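PDB 6COJ: probable CoA-transferase alpha subunit from Rhodococcus jostii, which probably pairs with a beta subunit to form a CoA-transferase-family enzyme that acts on the CoA thioester of a ring-containing acid, one of which is bound here. Local coordinates for residues 218-223 with 243-248; 82-87 with 108-113. The protein carries 1 engineered substitution. All coordinates share one frame; numbering follows the deposited sequence. Where two conformers were deposited one is given.

Contact 1. Residues 218-223 with 243-248; sequences ERVVET and DGVVEA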
ATOM      1  N   GLU A 218      11.294  14.856 -16.500  1.00 19.13           N
ATOM      2  CA  GLU A 218      11.689  15.039 -17.895  1.00 20.63           C
ATOM      3  C   GLU A 218      11.167  16.352 -18.466  1.00 21.47           C
ATOM      4  O   GLU A 218      11.833  16.990 -19.291  1.00 23.53           O
ATOM      5  CB  GLU A 218      11.200  13.885 -18.772  1.00 22.53           C
ATOM      6  CG  GLU A 218      11.795  12.523 -18.484  1.00 22.16           C
ATOM      7  CD  GLU A 218      13.272  12.475 -18.840  1.00 23.83           C
ATOM      8  OE1 GLU A 218      14.043  11.963 -18.005  1.00 22.89           O
ATOM      9  OE2 GLU A 218      13.654  12.990 -19.910  1.00 26.21           O
ATOM     10  N   ARG A 219       9.965  16.751 -18.067  1.00 20.22           N
ATOM     11  CA  ARG A 219       9.334  17.949 -18.592  1.00 21.15           C
ATOM     12  C   ARG A 219       8.368  18.478 -17.543  1.00 19.28           C
ATOM     13  O   ARG A 219       7.643  17.707 -16.903  1.00 18.72           O
ATOM     14  CB  ARG A 219       8.562  17.633 -19.880  1.00 24.24           C
ATOM     15  CG  ARG A 219       7.924  18.848 -20.543  1.00 30.12           C
ATOM     16  CD  ARG A 219       7.133  18.455 -21.783  1.00 43.60           C
ATOM     17  NE  ARG A 219       7.958  17.743 -22.748  1.00 58.52           N
ATOM     18  CZ  ARG A 219       8.589  18.326 -23.764  1.00 77.35           C
ATOM     19  NH1 ARG A 219       8.497  19.642 -23.941  1.00 73.09           N
ATOM     20  NH2 ARG A 219       9.322  17.595 -24.603  1.00 58.89           N
ATOM     21  N   VAL A 220       8.362  19.797 -17.376  1.00 20.36           N
ATOM     22  CA  VAL A 220       7.390  20.486 -16.543  1.00 19.22           C
ATOM     23  C   VAL A 220       6.280  20.983 -17.453  1.00 20.03           C
ATOM     24  O   VAL A 220       6.548  21.614 -18.486  1.00 22.02           O
ATOM     25  CB  VAL A 220       8.036  21.650 -15.773  1.00 21.65           C
ATOM     26  CG1 VAL A 220       6.968  22.452 -15.038  1.00 24.58           C
ATOM     27  CG2 VAL A 220       9.044  21.127 -14.785  1.00 21.51           C
ATOM     28  N   VAL A 221       5.035  20.682 -17.081  1.00 19.29           N
ATOM     29  CA  VAL A 221       3.853  21.071 -17.839  1.00 20.45           C
ATOM     30  C   VAL A 221       2.856  21.699 -16.872  1.00 20.80           C
ATOM     31  O   VAL A 221       3.005  21.621 -15.657  1.00 19.28           O
ATOM     32  CB  VAL A 221       3.220  19.862 -18.558  1.00 22.25           C
ATOM     33  CG1 VAL A 221       4.212  19.242 -19.539  1.00 24.17           C
ATOM     34  CG2 VAL A 221       2.764  18.830 -17.536  1.00 21.67           C
ATOM     35  N   GLU A 222       1.845  22.375 -17.420  0.63 22.00           N
ATOM     36  CA  GLU A 222       0.802  22.878 -16.534  0.63 20.81           C
ATOM     37  C   GLU A 222      -0.019  21.711 -15.987  0.63 20.27           C
ATOM     38  O   GLU A 222      -0.087  20.629 -16.577  0.63 21.71           O
ATOM     39  CB  GLU A 222      -0.108  23.900 -17.232  0.63 23.33           C
ATOM     40  CG  GLU A 222       0.586  25.187 -17.711  0.63 24.49           C
ATOM     41  CD  GLU A 222       0.894  26.206 -16.610  0.63 26.02           C
ATOM     42  OE1 GLU A 222       0.183  26.254 -15.584  0.63 27.55           O
ATOM     43  OE2 GLU A 222       1.858  26.986 -16.788  0.63 28.27           O
ATOM     44  N   THR A 223      -0.646  21.949 -14.833  1.00 19.74           N
ATOM     45  CA  THR A 223      -1.390  20.901 -14.135  1.00 18.54           C
ATOM     46  C   THR A 223      -2.409  20.241 -15.048  1.00 19.14           C
ATOM     47  O   THR A 223      -2.522  19.009 -15.090  1.00 20.06           O
ATOM     48  CB  THR A 223      -2.105  21.486 -12.917  1.00 18.17           C
ATOM     49  OG1 THR A 223      -1.159  22.140 -12.064  1.00 20.94           O
ATOM     50  CG2 THR A 223      -2.810  20.376 -12.121  1.00 19.23           C
ATOM     51  N   ASP A 243       8.929  19.562  -2.342  1.00 16.07           N
ATOM     52  CA  ASP A 243       9.352  20.917  -2.017  1.00 16.37           C
ATOM     53  C   ASP A 243      10.033  21.646  -3.160  1.00 15.79           C
ATOM     54  O   ASP A 243       9.925  22.870  -3.234  1.00 17.86           O
ATOM     55  CB  ASP A 243      10.242  20.922  -0.773  1.00 19.04           C
ATOM     56  CG  ASP A 243       9.558  20.268   0.401  1.00 24.94           C
ATOM     57  OD1 ASP A 243       8.542  20.812   0.884  1.00 27.63           O
ATOM     58  OD2 ASP A 243      10.000  19.182   0.807  1.00 17.01           O
ATOM     59  N   GLY A 244      10.704  20.936  -4.052  1.00 15.58           N
ATOM     60  CA  GLY A 244      11.295  21.563  -5.220  1.00 16.59           C
ATOM     61  C   GLY A 244      11.144  20.675  -6.432  1.00 15.99           C
ATOM     62  O   GLY A 244      11.197  19.444  -6.337  1.00 15.26           O
ATOM     63  N   VAL A 245      10.958  21.323  -7.581  1.00 15.21           N
ATOM     64  CA  VAL A 245      10.760  20.662  -8.869  1.00 14.89           C
ATOM     65  C   VAL A 245      11.869  21.111  -9.811  1.00 15.23           C
ATOM     66  O   VAL A 245      12.049  22.313 -10.027  1.00 17.45           O
ATOM     67  CB  VAL A 245       9.389  21.022  -9.470  1.00 17.61           C
ATOM     68  CG1 VAL A 245       9.241  20.426 -10.876  1.00 17.35           C
ATOM     69  CG2 VAL A 245       8.267  20.563  -8.563  1.00 17.88           C
ATOM     70  N   VAL A 246      12.591  20.152 -10.388  1.00 15.52           N
ATOM     71  CA  VAL A 246      13.680  20.437 -11.321  1.00 16.81           C
ATOM     72  C   VAL A 246      13.305  19.873 -12.685  1.00 18.34           C
ATOM     73  O   VAL A 246      12.981  18.687 -12.802  1.00 19.67           O
ATOM     74  CB  VAL A 246      15.008  19.827 -10.842  1.00 16.54           C
ATOM     75  CG1 VAL A 246      16.129  20.162 -11.830  1.00 18.12           C
ATOM     76  CG2 VAL A 246      15.358  20.312  -9.433  1.00 20.11           C
ATOM     77  N   GLU A 247      13.357  20.708 -13.714  1.00 18.40           N
ATOM     78  CA  GLU A 247      13.173  20.212 -15.072  1.00 17.31           C
ATOM     79  C   GLU A 247      14.515  19.701 -15.581  1.00 18.05           C
ATOM     80  O   GLU A 247      15.451  20.484 -15.761  1.00 21.52           O
ATOM     81  CB  GLU A 247      12.615  21.299 -15.987  1.00 19.35           C
ATOM     82  CG  GLU A 247      12.220  20.770 -17.347  1.00 20.49           C
ATOM     83  CD  GLU A 247      11.295  21.712 -18.084  1.00 27.81           C
ATOM     84  OE1 GLU A 247      11.406  22.939 -17.872  1.00 41.07           O
ATOM     85  OE2 GLU A 247      10.446  21.224 -18.861  1.00 25.19           O
ATOM     86  N   ALA A 248      14.615  18.393 -15.810  1.00 18.49           N
ATOM     87  CA  ALA A 248      15.872  17.754 -16.203  1.00 17.61           C
ATOM     88  C   ALA A 248      15.602  16.722 -17.284  1.00 17.44           C
ATOM     89  O   ALA A 248      15.494  15.517 -17.013  1.00 17.68           O
ATOM     90  CB  ALA A 248      16.581  17.133 -14.998  1.00 18.86           C
TER

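Contact 2. Residues 82-87 with 108-113; sequences TKAYYG and GEIAVR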
ATOM      1  N   THR A  82      28.975   7.810   4.073  1.00 16.72           N
ATOM      2  CA  THR A  82      29.462   7.291   5.344  1.00 18.51           C
ATOM      3  C   THR A  82      28.745   6.012   5.743  1.00 16.85           C
ATOM      4  O   THR A  82      29.375   5.077   6.250  1.00 18.70           O
ATOM      5  CB  THR A  82      29.255   8.343   6.440  1.00 20.92           C
ATOM      6  OG1 THR A  82      30.031   9.502   6.133  1.00 25.52           O
ATOM      7  CG2 THR A  82      29.685   7.814   7.810  1.00 25.38           C
ATOM      8  N   LYS A  83      27.438   5.958   5.520  1.00 17.17           N
ATOM      9  CA  LYS A  83      26.614   4.843   5.943  1.00 16.73           C
ATOM     10  C   LYS A  83      25.565   4.627   4.865  1.00 14.95           C
ATOM     11  O   LYS A  83      25.084   5.587   4.256  1.00 15.92           O
ATOM     12  CB  LYS A  83      25.954   5.172   7.289  1.00 20.10           C
ATOM     13  CG  LYS A  83      25.256   4.007   7.970  1.00 23.43           C
ATOM     14  CD  LYS A  83      24.832   4.400   9.376  1.00 22.86           C
ATOM     15  CE  LYS A  83      24.186   3.230  10.115  1.00 28.59           C
ATOM     16  NZ  LYS A  83      23.640   3.613  11.455  1.00 34.58           N
ATOM     17  N   ALA A  84      25.238   3.367   4.606  1.00 16.69           N
ATOM     18  CA  ALA A  84      24.290   3.052   3.545  1.00 15.53           C
ATOM     19  C   ALA A  84      23.295   2.010   4.024  1.00 16.09           C
ATOM     20  O   ALA A  84      23.690   0.972   4.562  1.00 17.32           O
ATOM     21  CB  ALA A  84      25.012   2.568   2.277  1.00 16.06           C
ATOM     22  N   TYR A  85      22.008   2.300   3.816  1.00 14.40           N
ATOM     23  CA  TYR A  85      20.901   1.385   4.052  1.00 14.77           C
ATOM     24  C   TYR A  85      20.362   0.986   2.685  1.00 15.06           C
ATOM     25  O   TYR A  85      19.913   1.851   1.930  1.00 16.70           O
ATOM     26  CB  TYR A  85      19.791   2.113   4.813  1.00 14.25           C
ATOM     27  CG  TYR A  85      20.108   2.496   6.244  1.00 15.57           C
ATOM     28  CD1 TYR A  85      20.937   3.573   6.536  1.00 15.17           C
ATOM     29  CD2 TYR A  85      19.561   1.784   7.304  1.00 15.49           C
ATOM     30  CE1 TYR A  85      21.224   3.921   7.849  1.00 18.37           C
ATOM     31  CE2 TYR A  85      19.837   2.131   8.620  1.00 16.21           C
ATOM     32  CZ  TYR A  85      20.672   3.202   8.882  1.00 18.07           C
ATOM     33  OH  TYR A  85      20.963   3.568  10.176  1.00 21.14           O
ATOM     34  N   TYR A  86      20.384  -0.311   2.364  1.00 12.94           N
ATOM     35  CA  TYR A  86      19.992  -0.719   1.013  1.00 14.47           C
ATOM     36  C   TYR A  86      19.524  -2.164   1.028  1.00 13.82           C
ATOM     37  O   TYR A  86      19.944  -2.959   1.876  1.00 14.13           O
ATOM     38  CB  TYR A  86      21.162  -0.563   0.013  1.00 14.71           C
ATOM     39  CG  TYR A  86      22.407  -1.317   0.449  1.00 13.84           C
ATOM     40  CD1 TYR A  86      23.353  -0.719   1.270  1.00 13.81           C
ATOM     41  CD2 TYR A  86      22.602  -2.645   0.083  1.00 14.77           C
ATOM     42  CE1 TYR A  86      24.476  -1.411   1.697  1.00 15.19           C
ATOM     43  CE2 TYR A  86      23.712  -3.350   0.520  1.00 14.55           C
ATOM     44  CZ  TYR A  86      24.632  -2.734   1.330  1.00 14.69           C
ATOM     45  OH  TYR A  86      25.739  -3.421   1.761  1.00 15.92           O
ATOM     46  N   GLY A  87      18.674  -2.497   0.053  1.00 13.82           N
ATOM     47  CA  GLY A  87      18.202  -3.856  -0.118  1.00 15.36           C
ATOM     48  C   GLY A  87      19.074  -4.633  -1.078  1.00 15.68           C
ATOM     49  O   GLY A  87      19.098  -5.867  -1.056  1.00 17.03           O
ATOM     50  N   GLY A 108      36.333  -0.950   3.206  1.00 21.49           N
ATOM     51  CA  GLY A 108      35.757  -0.619   4.497  1.00 24.86           C
ATOM     52  C   GLY A 108      35.431   0.844   4.668  1.00 32.66           C
ATOM     53  O   GLY A 108      35.449   1.350   5.795  1.00 30.91           O
ATOM     54  N   GLU A 109      35.118   1.539   3.574  1.00 24.45           N
ATOM     55  CA  GLU A 109      34.886   2.975   3.620  1.00 27.95           C
ATOM     56  C   GLU A 109      33.471   3.348   4.037  1.00 27.25           C
ATOM     57  O   GLU A 109      33.226   4.516   4.352  1.00 30.94           O
ATOM     58  CB  GLU A 109      35.208   3.591   2.260  1.00 23.74           C
ATOM     59  CG  GLU A 109      36.698   3.574   1.963  1.00 27.90           C
ATOM     60  CD  GLU A 109      37.021   3.932   0.533  1.00 29.93           C
ATOM     61  OE1 GLU A 109      38.212   4.156   0.232  1.00 42.25           O
ATOM     62  OE2 GLU A 109      36.091   3.982  -0.293  1.00 32.96           O
ATOM     63  N   ILE A 110      32.537   2.406   4.050  1.00 21.90           N
ATOM     64  CA  ILE A 110      31.159   2.706   4.409  1.00 21.66           C
ATOM     65  C   ILE A 110      30.681   1.697   5.443  1.00 25.95           C
ATOM     66  O   ILE A 110      31.054   0.518   5.399  1.00 28.77           O
ATOM     67  CB  ILE A 110      30.224   2.749   3.178  1.00 25.93           C
ATOM     68  CG1 ILE A 110      30.185   1.404   2.457  1.00 23.68           C
ATOM     69  CG2 ILE A 110      30.661   3.851   2.207  1.00 27.81           C
ATOM     70  CD1 ILE A 110      29.204   1.391   1.248  1.00 25.01           C
ATOM     71  N   ALA A 111      29.883   2.169   6.395  1.00 20.98           N
ATOM     72  CA  ALA A 111      29.185   1.287   7.317  1.00 20.56           C
ATOM     73  C   ALA A 111      27.871   0.921   6.650  1.00 20.82           C
ATOM     74  O   ALA A 111      27.172   1.801   6.140  1.00 23.49           O
ATOM     75  CB  ALA A 111      28.909   2.010   8.634  1.00 21.84           C
ATOM     76  N   VAL A 112      27.545  -0.364   6.611  1.00 16.43           N
ATOM     77  CA  VAL A 112      26.351  -0.806   5.893  1.00 15.68           C
ATOM     78  C   VAL A 112      25.283  -1.300   6.855  1.00 15.85           C
ATOM     79  O   VAL A 112      25.572  -1.999   7.836  1.00 17.74           O
ATOM     80  CB  VAL A 112      26.619  -1.824   4.763  1.00 16.26           C
ATOM     81  CG1 VAL A 112      27.601  -1.248   3.733  1.00 16.95           C
ATOM     82  CG2 VAL A 112      27.124  -3.142   5.315  1.00 19.51           C
ATOM     83  N   ARG A 113      24.039  -0.919   6.560  1.00 14.09           N
ATOM     84  CA  ARG A 113      22.868  -1.559   7.148  1.00 15.90           C
ATOM     85  C   ARG A 113      22.106  -2.232   6.014  1.00 15.82           C
ATOM     86  O   ARG A 113      20.981  -1.846   5.657  1.00 16.31           O
ATOM     87  CB  ARG A 113      22.025  -0.554   7.923  1.00 15.93           C
ATOM     88  CG  ARG A 113      22.759   0.066   9.107  1.00 17.25           C
ATOM     89  CD  ARG A 113      23.138  -0.971  10.182  1.00 17.08           C
ATOM     90  NE  ARG A 113      23.857  -0.341  11.284  1.00 18.47           N
ATOM     91  CZ  ARG A 113      25.179  -0.239  11.350  1.00 22.45           C
ATOM     92  NH1 ARG A 113      25.933  -0.758  10.388  1.00 22.26           N
ATOM     93  NH2 ARG A 113      25.739   0.368  12.386  1.00 23.82           N
TER

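Contact 1. Residues 218-223 with 243-248
The carboxyl end of edge strand 244-247 in the parallel sheet meets the loop that leaves the neighbouring strand 213-217, and one carboxylate joins the two. Glu247 sends CG anti to its backbone N (chi1 -172°) and continues extended, so that OE2 reaches the loop backbone. There Val220 N donates to Glu247 OE2 over 2.9 Å, with an almost straight N-H...O angle of 174°; the donor stands well above the carboxylate plane, 62° out of it. The same oxygen lies 3.5 Å from Arg219 CA, while the Arg219 side chain runs alongside Glu247 without its guanidinium reaching the carboxylate. Here, in a Rossmann-like fold, strand 213-217 has ended and the loop, whose Arg219 and Val221 bond the backbone of Gly187, leads on to helix 223-229, with Glu222 at its N-cap position. Beside the hydrogen bond the packing is apolar. Val220, whose CG2 is anti to its carbonyl carbon, sets that methyl against Glu247 CB at 3.8 Å and, crossing obliquely, against Val245 CG1 at 4.0 Å; Val245 in turn rests on Val215. Glu218 points away, its carboxylate held by Tyr261, His183 and the backbone N of Asn250, yet its CA passes 3.9 Å from Ala248 O.

Contact 2. Residues 82-87 with 108-113
Arg113 lies along the Tyr85 ring and then bends over toward Lys83. Its CB sits over one face of that ring in a CH-pi contact, 3.8 Å from the centroid. Arg113 CG touches the same ring and also lies 3.6 Å from Lys83 CE; the bend at chi2 (-63°) then places the guanidinium, one face of which is covered by Lys83 CE. Arg113 NE forms a salt bridge to Glu151, and Arg113 NH1 hydrogen-bonds Val112 O at 2.9 Å, from above the carbonyl plane. Lys83 NZ, 4.0 Å from Arg113 NE, would be repelled, but Glu151 also pairs with it and probably offsets the two positive charges. Lys83 NZ further donates to Tyr85 OH over 3.0 Å. An alanine in place of Tyr85 would probably leave Arg113 CB and Lys83 NZ less well fixed, having lost the ring face and the hydroxyl that also bonds Glu151. The strands themselves are joined by parallel backbone hydrogen bonds: Ala111 N to Thr82 O at 3.0 Å, Ala84 N to Ala111 O at 2.9 Å, and Arg113 N to Ala84 O at 2.8 Å. Tyr86 and Val112 meet near helix 99-106, the beta-alpha-beta connection between the strands, while Tyr85 and Arg113 pack on Trp148 of helix 144-148 and strand 62-65 continues the sheet.

Contact 2 closes before contact 1 opens along the chain, and both belong to the same seven-stranded parallel sheet of the CoA-transferase domain. They lie at its two edges within this chain: strand 111-114 is outermost on one side, strand 244-247 on the other, with strands 62-65, 35-38 and 177-184 among those in between. Their centres are 31 Å apart on opposite sides of the chain's centre, and their nearest atoms are about 20 Å apart. The bound CoA thioester belongs to the contact 2 side, about 9 Å from the Tyr86 side chain, and Phe88 and Ala117 of its pocket follow soon after the two strands of that contact. Contact 1, at the far edge, ties the loop after strand 213-217 to strand 244-247, and none of the pocket residues lies in it.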